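Local coordinates for protein hyaluronidase (Thermobaculum terrenum, PDB 5DIY) that probably hydrolyses O-linked N-acetylglucosamine from glycosylated proteins, as a hexosaminidase of glycoside hydrolase family 84, at residues 224-228 and 257-261; 231-235 and 372-376; 234-239 and 308-314. All coordinates share one frame. Residue numbers count along the deposited sequence, not the author numbering.

Contact 1 (224-228 and 257-261); sequences YPVND and NPMAL. With NAG (2-acetamido-2-deoxy-beta-D-glucopyranose), chain E.
Met259, Asn257 and Val226 carry most of this buried contact, where the loops after the last two strands of the TIM barrel, 218-222 and 251-256, leave the barrel side by side. Neither segment is regular; their directions differ by 28°, and Val226 faces Met259 with CA atoms 4.2 Å apart. A cis peptide precedes Pro225 and turns the chain so that Val226 N donates to Asn257 O (2.9 Å, 146°). Val226 continues with phi/psi -33/130; its CG1 sits 3.0 Å from Pro258 O and its CA makes a CA-H...O contact with the same oxygen (3.5 Å). Met259, rotamer m-t-m, brings CG to 3.2 Å from Pro225 O and 4.0 Å from Pro225 CB, and Asn227 OD1 is also 3.2 Å from Met259 CG. One water donates to Asn227 OD1 and accepts from Ala260 N, both at 2.8 Å, while Asn227 ND2 is hydrogen-bonded to Glu234 O. Asn257 (chi1 t) holds Gly12 N through OD1, which places its ND2 3.1 Å from O4 of the bound NAG. Asp228 OD1 accepts from NAG O6 (2.6 Å) and OD2 from NAG O4 (2.7 Å). Both loops thus bring polar side chains to the sugar's O4, with one backbone hydrogen bond coupling their positions.

Contact 2 (231-235 and 372-376); sequences MMPEL and IRPWL
A CH-pi contact and an indole hydrogen bond join a loop of the TIM barrel, the one after strand 218-222, to the first turn of helix 373-398 in the helical region that follows the barrel. The loop forms a type I turn from Met231 to Glu234, closed by Glu234 N to Met231 O (2.9 Å). Opposite it, Ile372 occupies the N-cap position, and Leu376 N donates to Ile372 O (3.2 Å). Leu235 and Trp375, whose CA atoms are 7.4 Å apart, point their CB atoms toward each other's segment. With chi1 -73° and chi2 -91°, the Trp375 indole reaches across to the loop; Met232 O lies at its edge, 3.5 Å from CZ2, while Phe307 of helix 301-308 touches both Leu235 and Trp375. Leu235 (t, p) rests CB over the five-membered ring, 3.5 Å from its centroid and 10° off the normal, and sends CD1 to 3.8 Å from Ile372 CG2. At the ring edge, Trp375 NE1 donates to Pro233 O at 2.8 Å, N-H...O angle 149°.

Contact 3 (234-239 and 308-314); sequences ELHIGP and YQSNTIS
Although the two segments bury 401 Å² between them, no direct hydrogen bond crosses this interface; its polar links run through water. It joins the loop after strand 218-222 of the TIM barrel, with an inverse gamma turn centred on His236, to the loop after helix 301-308, which opens with a type I turn from Tyr308 to Asn311 (Asn311 N to Tyr308 O, 2.9 Å). The nearest CA pairs are Leu235 with Asn311 (6.0 Å), His236 with Ser314 and Gly238 with Thr312 (both 6.3 Å), and Glu234 with Ile313 (6.6 Å). Leu235 O and Asn311 O, two acceptors, approach to 3.4 Å. One water accepts from Leu235 N and donates to Asn311 OD1, each at 2.9 Å; another accepts from Gly238 N (3.0 Å) and donates to Asn311 O (2.9 Å). Asn311, chi1 m, is held by its ND2 on Phe307 O. Toward the other end, His236 NE2 donates to Glu234 OE1 (2.7 Å, 159°) in a His-carboxylate pair, while His236 ND1 is bonded to Pro225 O and Glu234 OE2 forms a salt bridge with Arg435. The imidazole turns its edge to Ile313 O, 3.3 Å from His236 CD2; Ser314 CB is 3.5 Å from the same His236 atom. Tyr308, chi1 t, reaches back along Ile237 (CG1 to CD1 of Tyr308, 4.2 Å) to Pro239, whose CD is 3.7 Å from Tyr308 OH. A CB at Gly238 would lie only 2.2 Å from Tyr308 OH; as it is, Gly238 CA is 3.3 Å from Tyr308 CE1.

From the N terminus, the chain leaves the seventh barrel strand through 224-228, 231-235 and 234-239, so all three contacts begin in one loop. Contact 1 closes first, at 257-261, after the eighth strand. Contact 3 closes at 308-314, and contact 2 last, at 372-376. Contact 1 therefore crosses both others, while contacts 2 and 3 start from overlapping segments that share Glu234 and Leu235. Within the loop, the bonds of Asn227 ND2 to Glu234 O and Tyr224 OH to Gly238 O tie the sugar-binding part to the outer part. Contacts 2 and 3 tie this loop to the helical region, where their far partners touch, Asn311 OD1 packing 3.6 Å from Trp375 CD1.

Contact 1 (224-228 and 257-261)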
ATOM      1  N   TYR C 224       4.876  -0.005  -0.715  1.00 23.09           N
ATOM      2  CA  TYR C 224       4.178   0.602   0.403  1.00 23.28           C
ATOM      3  C   TYR C 224       4.324   2.120   0.191  1.00 24.38           C
ATOM      4  O   TYR C 224       5.440   2.567  -0.103  1.00 24.81           O
ATOM      5  CB  TYR C 224       4.783   0.173   1.754  1.00 22.43           C
ATOM      6  CG  TYR C 224       3.964   0.705   2.905  1.00 21.92           C
ATOM      7  CD1 TYR C 224       2.814   0.029   3.342  1.00 21.42           C
ATOM      8  CD2 TYR C 224       4.285   1.915   3.510  1.00 21.71           C
ATOM      9  CE1 TYR C 224       2.029   0.540   4.370  1.00 21.32           C
ATOM     10  CE2 TYR C 224       3.516   2.422   4.545  1.00 21.91           C
ATOM     11  CZ  TYR C 224       2.385   1.737   4.965  1.00 21.45           C
ATOM     12  OH  TYR C 224       1.627   2.266   5.976  1.00 21.54           O
ATOM     13  N   PRO C 225       3.256   2.922   0.327  1.00 24.74           N
ATOM     14  CA  PRO C 225       1.943   2.534   0.866  1.00 25.09           C
ATOM     15  C   PRO C 225       0.885   1.974  -0.109  1.00 24.94           C
ATOM     16  O   PRO C 225      -0.248   1.815   0.311  1.00 23.72           O
ATOM     17  CB  PRO C 225       1.436   3.857   1.473  1.00 25.15           C
ATOM     18  CG  PRO C 225       2.078   4.902   0.640  1.00 25.05           C
ATOM     19  CD  PRO C 225       3.461   4.377   0.401  1.00 25.00           C
ATOM     20  N   VAL C 226       1.228   1.665  -1.364  1.00 26.34           N
ATOM     21  CA  VAL C 226       0.227   1.180  -2.349  1.00 27.11           C
ATOM     22  C   VAL C 226      -0.902   0.350  -1.768  1.00 26.60           C
ATOM     23  O   VAL C 226      -0.646  -0.630  -1.079  1.00 27.26           O
ATOM     24  CB  VAL C 226       0.768   0.243  -3.470  1.00 28.02           C
ATOM     25  CG1 VAL C 226       0.850   0.954  -4.788  1.00 29.89           C
ATOM     26  CG2 VAL C 226       2.057  -0.480  -3.096  1.00 28.16           C
ATOM     27  N   ASN C 227      -2.133   0.716  -2.110  1.00 26.40           N
ATOM     28  CA  ASN C 227      -3.313  -0.059  -1.750  1.00 27.35           C
ATOM     29  C   ASN C 227      -4.199  -0.313  -2.976  1.00 27.90           C
ATOM     30  O   ASN C 227      -5.387  -0.046  -2.956  1.00 27.41           O
ATOM     31  CB  ASN C 227      -4.073   0.622  -0.596  1.00 27.12           C
ATOM     32  CG  ASN C 227      -4.714   1.955  -0.983  1.00 27.55           C
ATOM     33  OD1 ASN C 227      -4.297   2.630  -1.935  1.00 26.59           O
ATOM     34  ND2 ASN C 227      -5.737   2.348  -0.224  1.00 27.44           N
ATOM     35  N   ASP C 228      -3.601  -0.828  -4.051  1.00 28.48           N
ATOM     36  CA  ASP C 228      -4.365  -1.127  -5.271  1.00 27.85           C
ATOM     37  C   ASP C 228      -4.899  -2.551  -5.245  1.00 27.63           C
ATOM     38  O   ASP C 228      -4.517  -3.353  -4.381  1.00 27.86           O
ATOM     39  CB  ASP C 228      -3.560  -0.836  -6.554  1.00 28.19           C
ATOM     40  CG  ASP C 228      -2.289  -1.684  -6.701  1.00 28.25           C
ATOM     41  OD1 ASP C 228      -2.111  -2.695  -5.998  1.00 26.13           O
ATOM     42  OD2 ASP C 228      -1.463  -1.316  -7.568  1.00 28.37           O
ATOM     43  N   ASN C 257       6.243   2.855  -4.050  1.00 23.69           N
ATOM     44  CA  ASN C 257       4.991   2.883  -4.806  1.00 24.40           C
ATOM     45  C   ASN C 257       3.842   3.331  -3.876  1.00 25.25           C
ATOM     46  O   ASN C 257       3.467   2.589  -2.959  1.00 25.30           O
ATOM     47  CB  ASN C 257       4.689   1.508  -5.429  1.00 24.19           C
ATOM     48  CG  ASN C 257       3.659   1.577  -6.552  1.00 24.36           C
ATOM     49  OD1 ASN C 257       3.276   2.654  -7.002  1.00 24.71           O
ATOM     50  ND2 ASN C 257       3.208   0.425  -7.009  1.00 24.49           N
ATOM     51  N   PRO C 258       3.287   4.541  -4.100  1.00 25.39           N
ATOM     52  CA  PRO C 258       2.286   5.086  -3.183  1.00 25.22           C
ATOM     53  C   PRO C 258       0.851   4.687  -3.511  1.00 25.08           C
ATOM     54  O   PRO C 258       0.603   3.925  -4.444  1.00 25.05           O
ATOM     55  CB  PRO C 258       2.476   6.595  -3.348  1.00 25.74           C
ATOM     56  CG  PRO C 258       2.894   6.749  -4.771  1.00 25.92           C
ATOM     57  CD  PRO C 258       3.544   5.475  -5.210  1.00 25.30           C
ATOM     58  N   MET C 259      -0.093   5.204  -2.732  1.00 25.43           N
ATOM     59  CA  MET C 259      -1.512   4.976  -2.994  1.00 25.11           C
ATOM     60  C   MET C 259      -1.985   5.869  -4.133  1.00 25.39           C
ATOM     61  O   MET C 259      -1.416   6.942  -4.377  1.00 25.40           O
ATOM     62  CB  MET C 259      -2.348   5.264  -1.741  1.00 24.84           C
ATOM     63  CG  MET C 259      -1.991   4.399  -0.540  1.00 24.85           C
ATOM     64  SD  MET C 259      -3.083   4.668   0.868  1.00 24.66           S
ATOM     65  CE  MET C 259      -2.347   6.136   1.567  1.00 24.26           C
ATOM     66  N   ALA C 260      -3.047   5.439  -4.805  1.00 26.25           N
ATOM     67  CA  ALA C 260      -3.771   6.313  -5.745  1.00 27.76           C
ATOM     68  C   ALA C 260      -4.396   7.552  -5.052  1.00 29.73           C
ATOM     69  O   ALA C 260      -4.863   8.460  -5.734  1.00 31.82           O
ATOM     70  CB  ALA C 260      -4.835   5.523  -6.488  1.00 27.53           C
ATOM     71  N   LEU C 261      -4.440   7.546  -3.715  1.00 29.27           N
ATOM     72  CA  LEU C 261      -4.707   8.726  -2.883  1.00 29.99           C
ATOM     73  C   LEU C 261      -3.399   9.473  -2.569  1.00 30.33           C
ATOM     74  O   LEU C 261      -2.670   9.074  -1.653  1.00 32.72           O
ATOM     75  CB  LEU C 261      -5.367   8.286  -1.564  1.00 30.22           C
ATOM     76  CG  LEU C 261      -6.629   7.434  -1.653  1.00 30.28           C
ATOM     77  CD1 LEU C 261      -7.085   7.046  -0.257  1.00 30.72           C
ATOM     78  CD2 LEU C 261      -7.722   8.173  -2.400  1.00 30.79           C
TER
HETATM   79  C1  NAG E 101       2.714  -5.535  -8.622  1.00 30.22           C
HETATM   80  C2  NAG E 101       3.101  -4.413  -9.607  1.00 28.79           C
HETATM   81  C3  NAG E 101       2.723  -3.006  -9.138  1.00 28.24           C
HETATM   82  C4  NAG E 101       1.557  -3.064  -8.166  1.00 27.66           C
HETATM   83  C5  NAG E 101       1.991  -3.850  -6.939  1.00 28.46           C
HETATM   84  C6  NAG E 101       0.879  -3.983  -5.887  1.00 28.96           C
HETATM   85  C7  NAG E 101       5.528  -4.396  -9.123  1.00 27.82           C
HETATM   86  C8  NAG E 101       6.893  -4.491  -9.747  1.00 27.67           C
HETATM   87  N2  NAG E 101       4.510  -4.491  -9.979  1.00 28.11           N
HETATM   88  O3  NAG E 101       2.387  -2.210 -10.280  1.00 27.75           O
HETATM   89  O4  NAG E 101       1.196  -1.747  -7.748  1.00 26.20           O
HETATM   90  O5  NAG E 101       2.533  -5.135  -7.259  1.00 29.59           O
HETATM   91  O6  NAG E 101      -0.323  -4.523  -6.441  1.00 28.75           O
HETATM   92  O7  NAG E 101       5.380  -4.254  -7.916  1.00 27.28           O
HETATM   93  O   HOH W   1      -3.737   2.755  -4.713  1.00 28.67           O

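Contact 2 (231-235 and 372-376)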
ATOM      1  N   MET C 231      -6.131  -4.655  -2.047  1.00 26.02           N
ATOM      2  CA  MET C 231      -5.752  -3.820  -0.906  1.00 25.85           C
ATOM      3  C   MET C 231      -6.498  -2.484  -0.830  1.00 25.83           C
ATOM      4  O   MET C 231      -6.349  -1.776   0.165  1.00 24.93           O
ATOM      5  CB  MET C 231      -4.242  -3.545  -0.934  1.00 25.96           C
ATOM      6  CG  MET C 231      -3.370  -4.793  -0.870  1.00 26.41           C
ATOM      7  SD  MET C 231      -1.624  -4.365  -0.722  1.00 26.68           S
ATOM      8  CE  MET C 231      -1.347  -3.669  -2.356  1.00 26.74           C
ATOM      9  N   MET C 232      -7.295  -2.134  -1.848  1.00 26.35           N
ATOM     10  CA  MET C 232      -8.062  -0.859  -1.838  1.00 26.66           C
ATOM     11  C   MET C 232      -8.861  -0.554  -0.551  1.00 25.16           C
ATOM     12  O   MET C 232      -8.909   0.595  -0.130  1.00 25.17           O
ATOM     13  CB  MET C 232      -8.963  -0.739  -3.084  1.00 28.47           C
ATOM     14  CG  MET C 232      -8.250  -0.233  -4.335  1.00 29.91           C
ATOM     15  SD  MET C 232      -9.377   0.245  -5.672  1.00 32.27           S
ATOM     16  CE  MET C 232      -9.803  -1.370  -6.314  1.00 31.45           C
ATOM     17  N   PRO C 233      -9.478  -1.568   0.083  1.00 24.48           N
ATOM     18  CA  PRO C 233     -10.168  -1.318   1.364  1.00 23.81           C
ATOM     19  C   PRO C 233      -9.287  -0.863   2.541  1.00 23.66           C
ATOM     20  O   PRO C 233      -9.812  -0.303   3.511  1.00 22.47           O
ATOM     21  CB  PRO C 233     -10.810  -2.666   1.675  1.00 24.11           C
ATOM     22  CG  PRO C 233     -11.048  -3.277   0.343  1.00 24.41           C
ATOM     23  CD  PRO C 233      -9.850  -2.880  -0.476  1.00 24.51           C
ATOM     24  N   GLU C 234      -7.975  -1.086   2.454  1.00 22.92           N
ATOM     25  CA  GLU C 234      -7.043  -0.740   3.531  1.00 22.80           C
ATOM     26  C   GLU C 234      -6.483   0.659   3.371  1.00 22.94           C
ATOM     27  O   GLU C 234      -5.926   0.981   2.320  1.00 23.54           O
ATOM     28  CB  GLU C 234      -5.890  -1.733   3.548  1.00 22.48           C
ATOM     29  CG  GLU C 234      -6.332  -3.159   3.804  1.00 22.66           C
ATOM     30  CD  GLU C 234      -5.319  -4.196   3.366  1.00 22.81           C
ATOM     31  OE1 GLU C 234      -4.138  -3.859   3.109  1.00 22.76           O
ATOM     32  OE2 GLU C 234      -5.725  -5.368   3.295  1.00 23.02           O
ATOM     33  N   LEU C 235      -6.619   1.486   4.412  1.00 22.95           N
ATOM     34  CA  LEU C 235      -5.980   2.795   4.433  1.00 22.58           C
ATOM     35  C   LEU C 235      -4.553   2.642   4.964  1.00 22.36           C
ATOM     36  O   LEU C 235      -4.334   2.551   6.180  1.00 21.58           O
ATOM     37  CB  LEU C 235      -6.766   3.798   5.276  1.00 22.60           C
ATOM     38  CG  LEU C 235      -6.203   5.221   5.328  1.00 23.20           C
ATOM     39  CD1 LEU C 235      -6.188   5.855   3.943  1.00 23.36           C
ATOM     40  CD2 LEU C 235      -6.992   6.071   6.313  1.00 23.74           C
ATOM     41  N   ILE C 372      -9.580  10.405   2.905  1.00 30.32           N
ATOM     42  CA  ILE C 372      -9.825   9.346   3.893  1.00 30.57           C
ATOM     43  C   ILE C 372     -11.264   9.293   4.441  1.00 30.82           C
ATOM     44  O   ILE C 372     -11.520   8.555   5.387  1.00 31.56           O
ATOM     45  CB  ILE C 372      -8.804   9.398   5.064  1.00 30.03           C
ATOM     46  CG1 ILE C 372      -9.054  10.577   6.014  1.00 29.87           C
ATOM     47  CG2 ILE C 372      -7.381   9.446   4.523  1.00 30.35           C
ATOM     48  CD1 ILE C 372      -8.672  10.260   7.444  1.00 30.25           C
ATOM     49  N   ARG C 373     -12.191  10.048   3.842  1.00 31.22           N
ATOM     50  CA  ARG C 373     -13.568  10.142   4.341  1.00 31.45           C
ATOM     51  C   ARG C 373     -14.317   8.805   4.410  1.00 30.11           C
ATOM     52  O   ARG C 373     -15.043   8.575   5.380  1.00 29.04           O
ATOM     53  CB  ARG C 373     -14.386  11.155   3.526  1.00 34.17           C
ATOM     54  CG  ARG C 373     -15.732  11.521   4.140  1.00 36.34           C
ATOM     55  CD  ARG C 373     -16.654  12.188   3.133  1.00 38.73           C
ATOM     56  NE  ARG C 373     -16.289  13.583   2.899  1.00 40.97           N
ATOM     57  CZ  ARG C 373     -16.719  14.335   1.883  1.00 42.15           C
ATOM     58  NH1 ARG C 373     -17.536  13.845   0.949  1.00 43.48           N
ATOM     59  NH2 ARG C 373     -16.310  15.597   1.793  1.00 42.90           N
ATOM     60  N   PRO C 374     -14.159   7.924   3.394  1.00 28.46           N
ATOM     61  CA  PRO C 374     -14.835   6.621   3.479  1.00 28.22           C
ATOM     62  C   PRO C 374     -14.449   5.792   4.708  1.00 28.40           C
ATOM     63  O   PRO C 374     -15.286   5.057   5.238  1.00 28.78           O
ATOM     64  CB  PRO C 374     -14.396   5.911   2.195  1.00 28.27           C
ATOM     65  CG  PRO C 374     -14.092   7.018   1.253  1.00 27.87           C
ATOM     66  CD  PRO C 374     -13.476   8.087   2.099  1.00 28.13           C
ATOM     67  N   TRP C 375     -13.203   5.934   5.157  1.00 27.52           N
ATOM     68  CA  TRP C 375     -12.724   5.245   6.347  1.00 27.84           C
ATOM     69  C   TRP C 375     -13.291   5.900   7.601  1.00 27.22           C
ATOM     70  O   TRP C 375     -13.673   5.198   8.529  1.00 26.50           O
ATOM     71  CB  TRP C 375     -11.189   5.193   6.377  1.00 27.46           C
ATOM     72  CG  TRP C 375     -10.626   4.227   5.374  1.00 27.93           C
ATOM     73  CD1 TRP C 375     -10.347   2.906   5.580  1.00 27.82           C
ATOM     74  CD2 TRP C 375     -10.292   4.494   4.004  1.00 27.84           C
ATOM     75  NE1 TRP C 375      -9.855   2.337   4.433  1.00 27.11           N
ATOM     76  CE2 TRP C 375      -9.815   3.287   3.448  1.00 27.71           C
ATOM     77  CE3 TRP C 375     -10.338   5.638   3.196  1.00 28.58           C
ATOM     78  CZ2 TRP C 375      -9.380   3.192   2.119  1.00 28.08           C
ATOM     79  CZ3 TRP C 375      -9.913   5.540   1.868  1.00 28.71           C
ATOM     80  CH2 TRP C 375      -9.443   4.324   1.347  1.00 28.42           C
ATOM     81  N   LEU C 376     -13.355   7.234   7.618  1.00 27.60           N
ATOM     82  CA  LEU C 376     -13.998   7.972   8.720  1.00 28.91           C
ATOM     83  C   LEU C 376     -15.482   7.626   8.883  1.00 29.06           C
ATOM     84  O   LEU C 376     -15.953   7.437  10.000  1.00 28.20           O
ATOM     85  CB  LEU C 376     -13.850   9.486   8.539  1.00 29.20           C
ATOM     86  CG  LEU C 376     -12.463  10.108   8.717  1.00 29.74           C
ATOM     87  CD1 LEU C 376     -12.471  11.554   8.236  1.00 29.51           C
ATOM     88  CD2 LEU C 376     -12.008  10.033  10.167  1.00 30.40           C
TER

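Contact 3 (234-239 and 308-314)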
ATOM      1  N   GLU C 234      -7.975  -1.086   2.454  1.00 22.92           N
ATOM      2  CA  GLU C 234      -7.043  -0.740   3.531  1.00 22.80           C
ATOM      3  C   GLU C 234      -6.483   0.659   3.371  1.00 22.94           C
ATOM      4  O   GLU C 234      -5.926   0.981   2.320  1.00 23.54           O
ATOM      5  CB  GLU C 234      -5.890  -1.733   3.548  1.00 22.48           C
ATOM      6  CG  GLU C 234      -6.332  -3.159   3.804  1.00 22.66           C
ATOM      7  CD  GLU C 234      -5.319  -4.196   3.366  1.00 22.81           C
ATOM      8  OE1 GLU C 234      -4.138  -3.859   3.109  1.00 22.76           O
ATOM      9  OE2 GLU C 234      -5.725  -5.368   3.295  1.00 23.02           O
ATOM     10  N   LEU C 235      -6.619   1.486   4.412  1.00 22.95           N
ATOM     11  CA  LEU C 235      -5.980   2.795   4.433  1.00 22.58           C
ATOM     12  C   LEU C 235      -4.553   2.642   4.964  1.00 22.36           C
ATOM     13  O   LEU C 235      -4.334   2.551   6.180  1.00 21.58           O
ATOM     14  CB  LEU C 235      -6.766   3.798   5.276  1.00 22.60           C
ATOM     15  CG  LEU C 235      -6.203   5.221   5.328  1.00 23.20           C
ATOM     16  CD1 LEU C 235      -6.188   5.855   3.943  1.00 23.36           C
ATOM     17  CD2 LEU C 235      -6.992   6.071   6.313  1.00 23.74           C
ATOM     18  N   HIS C 236      -3.590   2.639   4.046  1.00 22.17           N
ATOM     19  CA  HIS C 236      -2.178   2.470   4.399  1.00 22.46           C
ATOM     20  C   HIS C 236      -1.552   3.802   4.779  1.00 23.21           C
ATOM     21  O   HIS C 236      -0.774   4.383   4.007  1.00 23.99           O
ATOM     22  CB  HIS C 236      -1.400   1.832   3.248  1.00 22.15           C
ATOM     23  CG  HIS C 236      -1.809   0.427   2.942  1.00 21.81           C
ATOM     24  ND1 HIS C 236      -1.510  -0.188   1.747  1.00 22.25           N
ATOM     25  CD2 HIS C 236      -2.496  -0.483   3.671  1.00 22.17           C
ATOM     26  CE1 HIS C 236      -1.981  -1.422   1.758  1.00 21.97           C
ATOM     27  NE2 HIS C 236      -2.589  -1.626   2.913  1.00 21.76           N
ATOM     28  N   ILE C 237      -1.879   4.277   5.978  1.00 23.39           N
ATOM     29  CA  ILE C 237      -1.313   5.532   6.488  1.00 23.80           C
ATOM     30  C   ILE C 237      -0.246   5.342   7.568  1.00 23.25           C
ATOM     31  O   ILE C 237       0.312   6.328   8.039  1.00 23.30           O
ATOM     32  CB  ILE C 237      -2.402   6.526   6.964  1.00 24.35           C
ATOM     33  CG1 ILE C 237      -3.372   5.875   7.961  1.00 24.71           C
ATOM     34  CG2 ILE C 237      -3.129   7.098   5.753  1.00 24.76           C
ATOM     35  CD1 ILE C 237      -4.153   6.871   8.795  1.00 25.29           C
ATOM     36  N   GLY C 238       0.059   4.095   7.937  1.00 23.11           N
ATOM     37  CA  GLY C 238       1.047   3.815   8.976  1.00 23.52           C
ATOM     38  C   GLY C 238       2.469   4.136   8.544  1.00 24.55           C
ATOM     39  O   GLY C 238       2.734   4.276   7.347  1.00 24.67           O
ATOM     40  N   PRO C 239       3.403   4.233   9.509  1.00 24.88           N
ATOM     41  CA  PRO C 239       4.767   4.605   9.149  1.00 25.19           C
ATOM     42  C   PRO C 239       5.483   3.541   8.331  1.00 24.44           C
ATOM     43  O   PRO C 239       5.201   2.349   8.467  1.00 26.34           O
ATOM     44  CB  PRO C 239       5.448   4.775  10.511  1.00 25.61           C
ATOM     45  CG  PRO C 239       4.745   3.790  11.379  1.00 25.58           C
ATOM     46  CD  PRO C 239       3.307   3.844  10.928  1.00 25.90           C
ATOM     47  N   TYR C 308      -5.590   5.838  13.864  1.00 24.44           N
ATOM     48  CA  TYR C 308      -4.603   4.938  13.255  1.00 24.48           C
ATOM     49  C   TYR C 308      -4.644   3.525  13.854  1.00 24.68           C
ATOM     50  O   TYR C 308      -4.366   2.561  13.146  1.00 25.14           O
ATOM     51  CB  TYR C 308      -3.167   5.505  13.285  1.00 24.19           C
ATOM     52  CG  TYR C 308      -2.163   4.487  12.776  1.00 24.59           C
ATOM     53  CD1 TYR C 308      -2.294   3.941  11.491  1.00 24.87           C
ATOM     54  CD2 TYR C 308      -1.138   4.001  13.594  1.00 24.70           C
ATOM     55  CE1 TYR C 308      -1.427   2.959  11.027  1.00 24.97           C
ATOM     56  CE2 TYR C 308      -0.256   3.024  13.131  1.00 25.38           C
ATOM     57  CZ  TYR C 308      -0.406   2.508  11.847  1.00 25.06           C
ATOM     58  OH  TYR C 308       0.445   1.542  11.374  1.00 25.30           O
ATOM     59  N   GLN C 309      -5.033   3.390  15.123  1.00 24.99           N
ATOM     60  CA  GLN C 309      -5.179   2.059  15.739  1.00 25.01           C
ATOM     61  C   GLN C 309      -6.164   1.126  15.008  1.00 24.48           C
ATOM     62  O   GLN C 309      -6.007  -0.087  15.068  1.00 25.87           O
ATOM     63  CB  GLN C 309      -5.590   2.179  17.203  1.00 25.21           C
ATOM     64  CG  GLN C 309      -4.523   2.753  18.114  1.00 25.61           C
ATOM     65  CD  GLN C 309      -5.009   2.927  19.542  1.00 26.80           C
ATOM     66  OE1 GLN C 309      -6.214   2.945  19.809  1.00 26.62           O
ATOM     67  NE2 GLN C 309      -4.068   3.047  20.473  1.00 27.38           N
ATOM     68  N   SER C 310      -7.153   1.700  14.323  1.00 23.87           N
ATOM     69  CA  SER C 310      -8.111   0.955  13.497  1.00 23.77           C
ATOM     70  C   SER C 310      -7.726   0.877  11.999  1.00 24.32           C
ATOM     71  O   SER C 310      -8.457   0.270  11.204  1.00 24.79           O
ATOM     72  CB  SER C 310      -9.518   1.570  13.658  1.00 24.28           C
ATOM     73  OG  SER C 310     -10.072   1.275  14.936  1.00 23.94           O
ATOM     74  N   ASN C 311      -6.585   1.463  11.617  1.00 24.13           N
ATOM     75  CA  ASN C 311      -6.088   1.419  10.237  1.00 24.17           C
ATOM     76  C   ASN C 311      -4.652   0.904  10.141  1.00 23.96           C
ATOM     77  O   ASN C 311      -3.858   1.401   9.335  1.00 23.91           O
ATOM     78  CB  ASN C 311      -6.198   2.811   9.607  1.00 24.77           C
ATOM     79  CG  ASN C 311      -7.635   3.270   9.476  1.00 25.09           C
ATOM     80  OD1 ASN C 311      -8.350   2.843   8.573  1.00 24.79           O
ATOM     81  ND2 ASN C 311      -8.070   4.132  10.388  1.00 26.29           N
ATOM     82  N   THR C 312      -4.326  -0.103  10.950  1.00 23.24           N
ATOM     83  CA  THR C 312      -2.980  -0.668  10.974  1.00 23.12           C
ATOM     84  C   THR C 312      -2.728  -1.697   9.864  1.00 23.29           C
ATOM     85  O   THR C 312      -1.573  -1.901   9.489  1.00 23.48           O
ATOM     86  CB  THR C 312      -2.653  -1.322  12.335  1.00 23.16           C
ATOM     87  OG1 THR C 312      -3.617  -2.340  12.630  1.00 23.45           O
ATOM     88  CG2 THR C 312      -2.664  -0.293  13.435  1.00 23.51           C
ATOM     89  N   ILE C 313      -3.789  -2.319   9.329  1.00 23.00           N
ATOM     90  CA  ILE C 313      -3.640  -3.459   8.424  1.00 23.60           C
ATOM     91  C   ILE C 313      -2.892  -3.034   7.150  1.00 23.96           C
ATOM     92  O   ILE C 313      -3.312  -2.124   6.431  1.00 24.02           O
ATOM     93  CB  ILE C 313      -4.983  -4.156   8.063  1.00 23.99           C
ATOM     94  CG1 ILE C 313      -5.638  -4.770   9.306  1.00 24.48           C
ATOM     95  CG2 ILE C 313      -4.752  -5.266   7.034  1.00 24.43           C
ATOM     96  CD1 ILE C 313      -7.090  -5.169   9.118  1.00 25.16           C
ATOM     97  N   SER C 314      -1.769  -3.697   6.911  1.00 23.59           N
ATOM     98  CA  SER C 314      -0.973  -3.531   5.696  1.00 23.41           C
ATOM     99  C   SER C 314       0.036  -4.666   5.654  1.00 23.63           C
ATOM    100  O   SER C 314       0.137  -5.428   6.613  1.00 23.73           O
ATOM    101  CB  SER C 314      -0.230  -2.189   5.705  1.00 22.83           C
ATOM    102  OG  SER C 314       0.836  -2.195   6.636  1.00 22.09           O
TER
HETATM  103  O   HOH W   2      -8.151   0.622   6.744  1.00 23.02           O
HETATM  104  O   HOH W   3      -5.213  -0.207   6.966  1.00 25.32           O
HETATM  105  O   HOH W   4      -1.462   1.536   7.620  1.00 21.49           O
HETATM  106  O   HOH W   5       3.048   0.729   9.505  1.00 22.02           O